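Local coordinates for desmoplakin (Homo sapiens, PDB 3R6N), which probably helps anchor intermediate filaments at desmosomes in cell adhesion, its plakin domain including a rigid array of four spectrin repeats that carries an SH3 domain, at residues I284-L289 with K301-L307; L406-Y410 with I431-F435; A208-E212 with L345-I349. All blocks are in the same frame, centred on the assembly; numbering follows the deposited sequence.

Contact 1 belongs to the SH3 domain, while contacts 2 and 3 pack helices of the elongated spectrin-like rod. Contacts 2 and 3 share helix 340-384: it supplies residues 345-349 to contact 3 and, further along, lies against both helices of contact 2. Their centres are about 46 Å apart, and contact 1 lies between the two segments of contact 3 in sequence. All three are partly buried. Contact 1 is knit by backbone hydrogen bonds and has a buried face and a more exposed one, mixed polar and apolar; contact 2 depends on a stacked aromatic pair, and contact 3 on aliphatic side chains with opposite charges near, but not in contact, at its more exposed edge.

Contact 1: residues I284-L289 with K301-L307; sequences IILRAL and KGDECIL
I284 and L307 lie side by side and point the same way at one end of an antiparallel strand pair in the SH3 domain, where CD1 of I284 comes within 3.6 Å of CD2 of L307. Next along the pair, L286 and C305 share the buried face of the sheet and also touch V318 of strand 315-319. Their CB atoms are 4.1 Å apart, and the leucine reaches on diagonally, its CD1 lying 3.9 Å from CB of L307. The opposite face carries I285, R287, E304 and I306. Here the extended E304 side chain, with CG anti to the backbone N (chi1 166°), runs back toward I285, and its OE2 lies 3.4 Å from I285 CG2. R287 follows the same diagonal: its CG passes 3.9 Å from CA of G302, before the chain bends at chi3.

Backbone bonding fixes this register. L286 and C305 form a hydrogen-bonded pair, each N donating to the other's O, while I285-I306 and R287-E304 are non-hydrogen-bonded pairs. L307 N donates to I284 O, A288 N to D303 O and G302 N to A288 O, carrying the ladder beyond strand 304-309. G302 has a positive phi (93°), a conformation that suits glycine because a CB would press on the preceding carbonyl O. The D303 carboxylate turns away from the pair, and its OD2 bonds to H300 N. Past A288, L289 leaves the pair and packs on C190, V193 and H194 of helix 167-225, joining this part of the SH3 domain to the helical rod. At the same end K301 lays its methylenes along the L289 carbonyl, with CG 3.4 Å from L289 O.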
loop_
_atom_site.group_PDB
_atom_site.type_symbol
_atom_site.label_atom_id
_atom_site.label_comp_id
_atom_site.label_asym_id
_atom_site.label_seq_id
_atom_site.Cartn_x
_atom_site.Cartn_y
_atom_site.Cartn_z
ATOM N N ILE A 284 -11.087 2.884 -15.648
ATOM C CA ILE A 284 -10.281 2.692 -14.452
ATOM C C ILE A 284 -8.903 2.120 -14.782
ATOM O O ILE A 284 -8.788 1.008 -15.298
ATOM C CB ILE A 284 -11.011 1.779 -13.453
ATOM C CG1 ILE A 284 -12.509 2.078 -13.477
ATOM C CG2 ILE A 284 -10.457 1.958 -12.056
ATOM C CD1 ILE A 284 -13.308 1.291 -12.468
ATOM N N ILE A 285 -7.864 2.897 -14.488
ATOM C CA ILE A 285 -6.489 2.504 -14.769
ATOM C C ILE A 285 -5.884 1.725 -13.603
ATOM O O ILE A 285 -5.900 2.187 -12.462
ATOM C CB ILE A 285 -5.597 3.733 -15.029
ATOM C CG1 ILE A 285 -6.277 4.706 -15.996
ATOM C CG2 ILE A 285 -4.227 3.302 -15.533
ATOM C CD1 ILE A 285 -6.793 4.061 -17.252
ATOM N N LEU A 286 -5.341 0.548 -13.893
ATOM C CA LEU A 286 -4.722 -0.281 -12.868
ATOM C C LEU A 286 -3.208 -0.355 -13.063
ATOM O O LEU A 286 -2.692 -0.024 -14.130
ATOM C CB LEU A 286 -5.311 -1.694 -12.905
ATOM C CG LEU A 286 -6.837 -1.805 -12.900
ATOM C CD1 LEU A 286 -7.267 -3.243 -13.108
ATOM C CD2 LEU A 286 -7.412 -1.249 -11.609
ATOM N N ARG A 287 -2.499 -0.779 -12.022
ATOM C CA ARG A 287 -1.082 -1.095 -12.141
ATOM C C ARG A 287 -0.826 -2.458 -11.514
ATOM O O ARG A 287 -1.376 -2.777 -10.460
ATOM C CB ARG A 287 -0.203 -0.032 -11.478
ATOM C CG ARG A 287 1.287 -0.280 -11.675
ATOM C CD ARG A 287 2.166 0.775 -11.009
ATOM N NE ARG A 287 2.190 0.654 -9.554
ATOM C CZ ARG A 287 1.745 1.590 -8.718
ATOM N NH1 ARG A 287 1.245 2.728 -9.197
ATOM N NH2 ARG A 287 1.801 1.397 -7.404
ATOM N N ALA A 288 -0.004 -3.268 -12.172
ATOM C CA ALA A 288 0.312 -4.595 -11.656
ATOM C C ALA A 288 1.325 -4.501 -10.523
ATOM O O ALA A 288 2.360 -3.851 -10.657
ATOM C CB ALA A 288 0.825 -5.491 -12.767
ATOM N N LEU A 289 1.011 -5.136 -9.400
ATOM C CA LEU A 289 1.878 -5.087 -8.230
ATOM C C LEU A 289 2.960 -6.160 -8.316
ATOM O O LEU A 289 3.995 -6.067 -7.655
ATOM C CB LEU A 289 1.062 -5.258 -6.946
ATOM C CG LEU A 289 0.026 -4.181 -6.601
ATOM C CD1 LEU A 289 -0.678 -4.476 -5.272
ATOM C CD2 LEU A 289 0.666 -2.801 -6.573
ATOM N N LYS A 301 4.922 -6.897 -13.450
ATOM C CA LYS A 301 4.884 -5.885 -12.405
ATOM C C LYS A 301 5.074 -4.509 -13.026
ATOM O O LYS A 301 6.017 -4.286 -13.793
ATOM C CB LYS A 301 5.971 -6.150 -11.362
ATOM C CG LYS A 301 6.015 -5.131 -10.241
ATOM C CD LYS A 301 7.103 -5.472 -9.238
ATOM C CE LYS A 301 7.263 -4.388 -8.185
ATOM N NZ LYS A 301 8.300 -4.768 -7.189
ATOM N N GLY A 302 4.165 -3.594 -12.710
ATOM C CA GLY A 302 4.251 -2.239 -13.208
ATOM C C GLY A 302 3.481 -2.011 -14.495
ATOM O O GLY A 302 3.376 -0.875 -14.955
ATOM N N ASP A 303 2.946 -3.075 -15.087
ATOM C CA ASP A 303 2.139 -2.930 -16.295
ATOM C C ASP A 303 0.865 -2.130 -16.014
ATOM O O ASP A 303 0.241 -2.288 -14.966
ATOM C CB ASP A 303 1.776 -4.298 -16.886
ATOM C CG ASP A 303 2.935 -4.949 -17.621
ATOM O OD1 ASP A 303 3.985 -4.291 -17.789
ATOM O OD2 ASP A 303 2.788 -6.119 -18.040
ATOM N N GLU A 304 0.488 -1.265 -16.952
ATOM C CA GLU A 304 -0.768 -0.534 -16.853
ATOM C C GLU A 304 -1.896 -1.329 -17.496
ATOM O O GLU A 304 -1.832 -1.674 -18.673
ATOM C CB GLU A 304 -0.662 0.846 -17.505
ATOM C CG GLU A 304 -2.019 1.505 -17.737
ATOM C CD GLU A 304 -1.924 2.957 -18.193
ATOM O OE1 GLU A 304 -2.371 3.253 -19.328
ATOM O OE2 GLU A 304 -1.417 3.798 -17.412
ATOM N N CYS A 305 -2.928 -1.621 -16.714
ATOM C CA CYS A 305 -4.073 -2.368 -17.213
ATOM C C CYS A 305 -5.342 -1.535 -17.150
ATOM O O CYS A 305 -5.439 -0.583 -16.378
ATOM C CB CYS A 305 -4.280 -3.641 -16.396
ATOM S SG CYS A 305 -2.917 -4.823 -16.433
ATOM N N ILE A 306 -6.318 -1.905 -17.967
ATOM C CA ILE A 306 -7.631 -1.288 -17.902
ATOM C C ILE A 306 -8.611 -2.295 -17.324
ATOM O O ILE A 306 -8.599 -3.466 -17.695
ATOM C CB ILE A 306 -8.118 -0.803 -19.288
ATOM C CG1 ILE A 306 -7.270 0.377 -19.782
ATOM C CG2 ILE A 306 -9.589 -0.414 -19.231
ATOM C CD1 ILE A 306 -5.959 -0.028 -20.443
ATOM N N LEU A 307 -9.440 -1.836 -16.395
ATOM C CA LEU A 307 -10.422 -2.691 -15.744
ATOM C C LEU A 307 -11.657 -2.841 -16.616
ATOM O O LEU A 307 -12.197 -1.854 -17.106
ATOM C CB LEU A 307 -10.807 -2.096 -14.394
ATOM C CG LEU A 307 -11.818 -2.859 -13.543
ATOM C CD1 LEU A 307 -11.327 -4.267 -13.252
ATOM C CD2 LEU A 307 -12.073 -2.105 -12.247
#

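Contact 2: residues L406-Y410 with I431-F435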
loop_
_atom_site.group_PDB
_atom_site.type_symbol
_atom_site.label_atom_id
_atom_site.label_comp_id
_atom_site.label_asym_id
_atom_site.label_seq_id
_atom_site.Cartn_x
_atom_site.Cartn_y
_atom_site.Cartn_z
ATOM N N LEU A 406 1.730 65.655 11.283
ATOM C CA LEU A 406 0.429 65.577 10.643
ATOM C C LEU A 406 0.554 65.241 9.164
ATOM O O LEU A 406 -0.157 64.376 8.658
ATOM C CB LEU A 406 -0.336 66.888 10.813
ATOM C CG LEU A 406 -1.743 66.879 10.212
ATOM C CD1 LEU A 406 -2.586 65.803 10.878
ATOM C CD2 LEU A 406 -2.400 68.241 10.342
ATOM N N GLU A 407 1.453 65.930 8.470
ATOM C CA GLU A 407 1.648 65.687 7.047
ATOM C C GLU A 407 1.944 64.217 6.772
ATOM O O GLU A 407 1.465 63.653 5.787
ATOM C CB GLU A 407 2.762 66.573 6.490
ATOM C CG GLU A 407 2.337 68.011 6.254
ATOM C CD GLU A 407 3.448 68.868 5.677
ATOM O OE1 GLU A 407 4.626 68.642 6.032
ATOM O OE2 GLU A 407 3.140 69.770 4.869
ATOM N N LEU A 408 2.726 63.600 7.654
ATOM C CA LEU A 408 3.105 62.200 7.494
ATOM C C LEU A 408 2.017 61.250 7.974
ATOM O O LEU A 408 1.777 60.212 7.360
ATOM C CB LEU A 408 4.420 61.904 8.219
ATOM C CG LEU A 408 5.659 62.567 7.615
ATOM C CD1 LEU A 408 6.917 62.095 8.313
ATOM C CD2 LEU A 408 5.740 62.290 6.124
ATOM N N HIS A 409 1.360 61.600 9.074
ATOM C CA HIS A 409 0.283 60.761 9.585
ATOM C C HIS A 409 -0.910 60.763 8.638
ATOM O O HIS A 409 -1.653 59.785 8.564
ATOM C CB HIS A 409 -0.134 61.183 10.994
ATOM C CG HIS A 409 0.719 60.590 12.076
ATOM N ND1 HIS A 409 0.865 59.233 12.245
ATOM C CD2 HIS A 409 1.467 61.176 13.042
ATOM C CE1 HIS A 409 1.669 59.002 13.270
ATOM N NE2 HIS A 409 2.047 60.164 13.768
ATOM N N TYR A 410 -1.083 61.855 7.901
ATOM C CA TYR A 410 -2.175 61.933 6.942
ATOM C C TYR A 410 -1.861 61.161 5.662
ATOM O O TYR A 410 -2.769 60.647 5.007
ATOM C CB TYR A 410 -2.543 63.383 6.623
ATOM C CG TYR A 410 -3.815 63.489 5.813
ATOM C CD1 TYR A 410 -5.024 63.033 6.326
ATOM C CD2 TYR A 410 -3.807 64.030 4.536
ATOM C CE1 TYR A 410 -6.189 63.115 5.590
ATOM C CE2 TYR A 410 -4.969 64.119 3.792
ATOM C CZ TYR A 410 -6.156 63.660 4.325
ATOM O OH TYR A 410 -7.313 63.746 3.588
ATOM N N ILE A 431 -12.364 64.327 6.941
ATOM C CA ILE A 431 -10.980 64.426 7.389
ATOM C C ILE A 431 -10.185 65.317 6.444
ATOM O O ILE A 431 -9.380 66.140 6.880
ATOM C CB ILE A 431 -10.322 63.039 7.447
ATOM C CG1 ILE A 431 -11.235 62.060 8.186
ATOM C CG2 ILE A 431 -8.951 63.117 8.107
ATOM C CD1 ILE A 431 -10.863 60.628 7.981
ATOM N N GLN A 432 -10.422 65.143 5.147
ATOM C CA GLN A 432 -9.773 65.959 4.129
ATOM C C GLN A 432 -9.975 67.442 4.417
ATOM O O GLN A 432 -9.096 68.260 4.153
ATOM C CB GLN A 432 -10.327 65.616 2.745
ATOM C CG GLN A 432 -9.776 66.469 1.612
ATOM C CD GLN A 432 -8.382 66.049 1.181
ATOM O OE1 GLN A 432 -8.136 65.797 0.000
ATOM N NE2 GLN A 432 -7.463 65.979 2.134
ATOM N N SER A 433 -11.137 67.779 4.967
ATOM C CA SER A 433 -11.469 69.166 5.268
ATOM C C SER A 433 -10.863 69.620 6.593
ATOM O O SER A 433 -10.424 70.760 6.721
ATOM C CB SER A 433 -12.985 69.367 5.284
ATOM O OG SER A 433 -13.549 69.028 4.029
ATOM N N GLN A 434 -10.842 68.728 7.577
ATOM C CA GLN A 434 -10.233 69.046 8.863
ATOM C C GLN A 434 -8.740 69.286 8.686
ATOM O O GLN A 434 -8.167 70.191 9.294
ATOM C CB GLN A 434 -10.466 67.916 9.865
ATOM C CG GLN A 434 -11.926 67.560 10.058
ATOM C CD GLN A 434 -12.143 66.611 11.218
ATOM O OE1 GLN A 434 -11.728 66.889 12.344
ATOM N NE2 GLN A 434 -12.794 65.483 10.950
ATOM N N PHE A 435 -8.122 68.464 7.843
ATOM C CA PHE A 435 -6.698 68.563 7.545
ATOM C C PHE A 435 -6.370 69.864 6.821
ATOM O O PHE A 435 -5.499 70.623 7.247
ATOM C CB PHE A 435 -6.258 67.366 6.698
ATOM C CG PHE A 435 -4.852 67.470 6.171
ATOM C CD1 PHE A 435 -3.771 67.128 6.966
ATOM C CD2 PHE A 435 -4.614 67.898 4.874
ATOM C CE1 PHE A 435 -2.481 67.219 6.481
ATOM C CE2 PHE A 435 -3.327 67.990 4.385
ATOM C CZ PHE A 435 -2.259 67.651 5.188
#
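Y410 extends from helix 399-417 toward F435 and I431 of helix 425-447, with CG anti to the backbone N (chi1 -170°) and the ring carried across the interface. Its CB already meets F435, 3.8 Å from CE1 of that ring. One atom further out, Y410 CG sits 3.8 Å from F435 CD1, and CD2 passes over the centre of the phenylalanine, 3.7 Å above its plane. The two rings form a face-to-face stack, with centroids 4.3 Å apart and planes only 14° from parallel. The overlap is offset, because F435 lies over the rim of the tyrosine and not over its middle. F435 also has its CG anti to the backbone N, which carries its ring out from helix 425-447 over the tyrosine.

The segments lie on antiparallel helices of the spectrin-like domain, their local axes at 168°, and helix 340-384 packs against both: L406 touches I380, and I431 touches W373. With the local axes 12.2 Å apart, large side chains span the interval between the backbones.

Farther along the tyrosine the neighbours change. CE1, on the other flank of the ring from CD2, meets the I431 methyl CG2 at 3.7 Å, whereas CE2 approaches the amide of Q432. That glutamine bends at chi2 to bring its end back toward the phenol, coming in nearly perpendicular to the tyrosine, its amide turned out of the plane of the ring. At the tip, OH and Q432 NE2 are close, but the angle is too poor for a hydrogen bond. Back near the root of the tyrosine, L406 runs alongside F435 pointing the opposite way, and CD2 of L406 approaches CD1 of F435 to 3.8 Å.

Contact 3: residues A208-E212 with L345-I349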
loop_
_atom_site.group_PDB
_atom_site.type_symbol
_atom_site.label_atom_id
_atom_site.label_comp_id
_atom_site.label_asym_id
_atom_site.label_seq_id
_atom_site.Cartn_x
_atom_site.Cartn_y
_atom_site.Cartn_z
ATOM N N ALA A 208 -7.244 15.522 6.400
ATOM C CA ALA A 208 -7.792 16.552 5.523
ATOM C C ALA A 208 -9.156 17.041 5.997
ATOM O O ALA A 208 -9.367 18.240 6.155
ATOM C CB ALA A 208 -7.873 16.045 4.090
ATOM N N GLN A 209 -10.080 16.110 6.218
ATOM C CA GLN A 209 -11.417 16.453 6.699
ATOM C C GLN A 209 -11.341 17.192 8.029
ATOM O O GLN A 209 -12.256 17.926 8.396
ATOM C CB GLN A 209 -12.270 15.191 6.847
ATOM C CG GLN A 209 -12.526 14.458 5.538
ATOM C CD GLN A 209 -13.074 13.056 5.743
ATOM O OE1 GLN A 209 -13.221 12.594 6.876
ATOM N NE2 GLN A 209 -13.374 12.371 4.645
ATOM N N SER A 210 -10.238 16.993 8.743
ATOM C CA SER A 210 -10.018 17.636 10.034
ATOM C C SER A 210 -9.378 19.015 9.874
ATOM O O SER A 210 -9.538 19.889 10.725
ATOM C CB SER A 210 -9.147 16.749 10.926
ATOM O OG SER A 210 -8.938 17.346 12.194
ATOM N N THR A 211 -8.645 19.198 8.780
ATOM C CA THR A 211 -8.049 20.490 8.461
ATOM C C THR A 211 -9.090 21.375 7.783
ATOM O O THR A 211 -9.167 22.575 8.042
ATOM C CB THR A 211 -6.807 20.338 7.550
ATOM O OG1 THR A 211 -5.745 19.713 8.283
ATOM C CG2 THR A 211 -6.333 21.694 7.054
ATOM N N GLU A 212 -9.896 20.769 6.918
ATOM C CA GLU A 212 -10.969 21.481 6.238
ATOM C C GLU A 212 -11.967 22.026 7.254
ATOM O O GLU A 212 -12.485 23.131 7.100
ATOM C CB GLU A 212 -11.685 20.547 5.260
ATOM C CG GLU A 212 -12.778 21.212 4.439
ATOM C CD GLU A 212 -13.806 20.218 3.929
ATOM O OE1 GLU A 212 -14.166 19.292 4.689
ATOM O OE2 GLU A 212 -14.254 20.361 2.769
ATOM N N LEU A 345 -10.322 17.646 -2.816
ATOM C CA LEU A 345 -10.334 18.025 -1.409
ATOM C C LEU A 345 -9.141 18.914 -1.058
ATOM O O LEU A 345 -9.280 19.882 -0.310
ATOM C CB LEU A 345 -10.354 16.783 -0.513
ATOM C CG LEU A 345 -10.450 17.032 0.993
ATOM C CD1 LEU A 345 -11.605 17.962 1.316
ATOM C CD2 LEU A 345 -10.598 15.722 1.741
ATOM N N SER A 346 -7.971 18.586 -1.596
ATOM C CA SER A 346 -6.780 19.387 -1.339
ATOM C C SER A 346 -6.927 20.764 -1.977
ATOM O O SER A 346 -6.387 21.749 -1.482
ATOM C CB SER A 346 -5.521 18.690 -1.862
ATOM O OG SER A 346 -5.378 18.848 -3.266
ATOM N N CYS A 347 -7.657 20.827 -3.084
ATOM C CA CYS A 347 -7.901 22.094 -3.756
ATOM C C CYS A 347 -8.843 22.940 -2.913
ATOM O O CYS A 347 -8.644 24.142 -2.748
ATOM C CB CYS A 347 -8.500 21.855 -5.142
ATOM S SG CYS A 347 -8.894 23.363 -6.057
ATOM N N LYS A 348 -9.870 22.295 -2.373
ATOM C CA LYS A 348 -10.849 22.975 -1.539
ATOM C C LYS A 348 -10.171 23.550 -0.302
ATOM O O LYS A 348 -10.239 24.749 -0.043
ATOM C CB LYS A 348 -11.966 22.004 -1.141
ATOM C CG LYS A 348 -13.120 22.644 -0.389
ATOM C CD LYS A 348 -14.303 21.688 -0.256
ATOM C CE LYS A 348 -15.050 21.528 -1.577
ATOM N NZ LYS A 348 -15.769 22.776 -1.973
ATOM N N ILE A 349 -9.502 22.684 0.449
ATOM C CA ILE A 349 -8.796 23.096 1.654
ATOM C C ILE A 349 -7.861 24.267 1.387
ATOM O O ILE A 349 -7.676 25.130 2.241
ATOM C CB ILE A 349 -7.983 21.937 2.250
ATOM C CG1 ILE A 349 -8.916 20.827 2.736
ATOM C CG2 ILE A 349 -7.104 22.427 3.390
ATOM C CD1 ILE A 349 -8.184 19.642 3.322
#
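A208 and T211 meet L345 and I349 in an aliphatic contact between two nearly parallel helices of the rod, 167-225 and 340-384, whose local axes are 10.0 Å apart and cross at 22°. Helix 234-265 completes the group: its L261 touches A208, T211 and I349, a three-helix packing of the spectrin type.

The small side chain of A208 allows two larger ones to close on it. Its CB is 3.6 Å from CD2 of L345 and 3.7 Å from CD1 of I349, one turn further along the same helix. I349 is the more widely engaged of these two. With CG1 anti to the carbonyl carbon (chi1 -65°), it sends CD1 toward A208 and brings CG1 to 3.8 Å from CB of E212, while its other branch, CG2, lies 3.8 Å from T211 CG2. The threonine thus offers its methyl to the isoleucine, and its OG1 bonds to E207 O within its own helix.

E212 borders this aliphatic patch. Beyond CB its extended chain crosses L345 at about a right angle, and the carboxylate passes that leucine to reach K348, where OE2 is 3.3 Å from CD. The lysine bends at chi3 and chi4, leaving its NZ 5.5 Å from OE2 of E212. The opposite charges probably attract each other at this distance but form no salt bridge, which implies that cohesion here comes mainly from the burial of methyl and methylene groups, with any electrostatic attraction probably a minor addition at the more exposed edge.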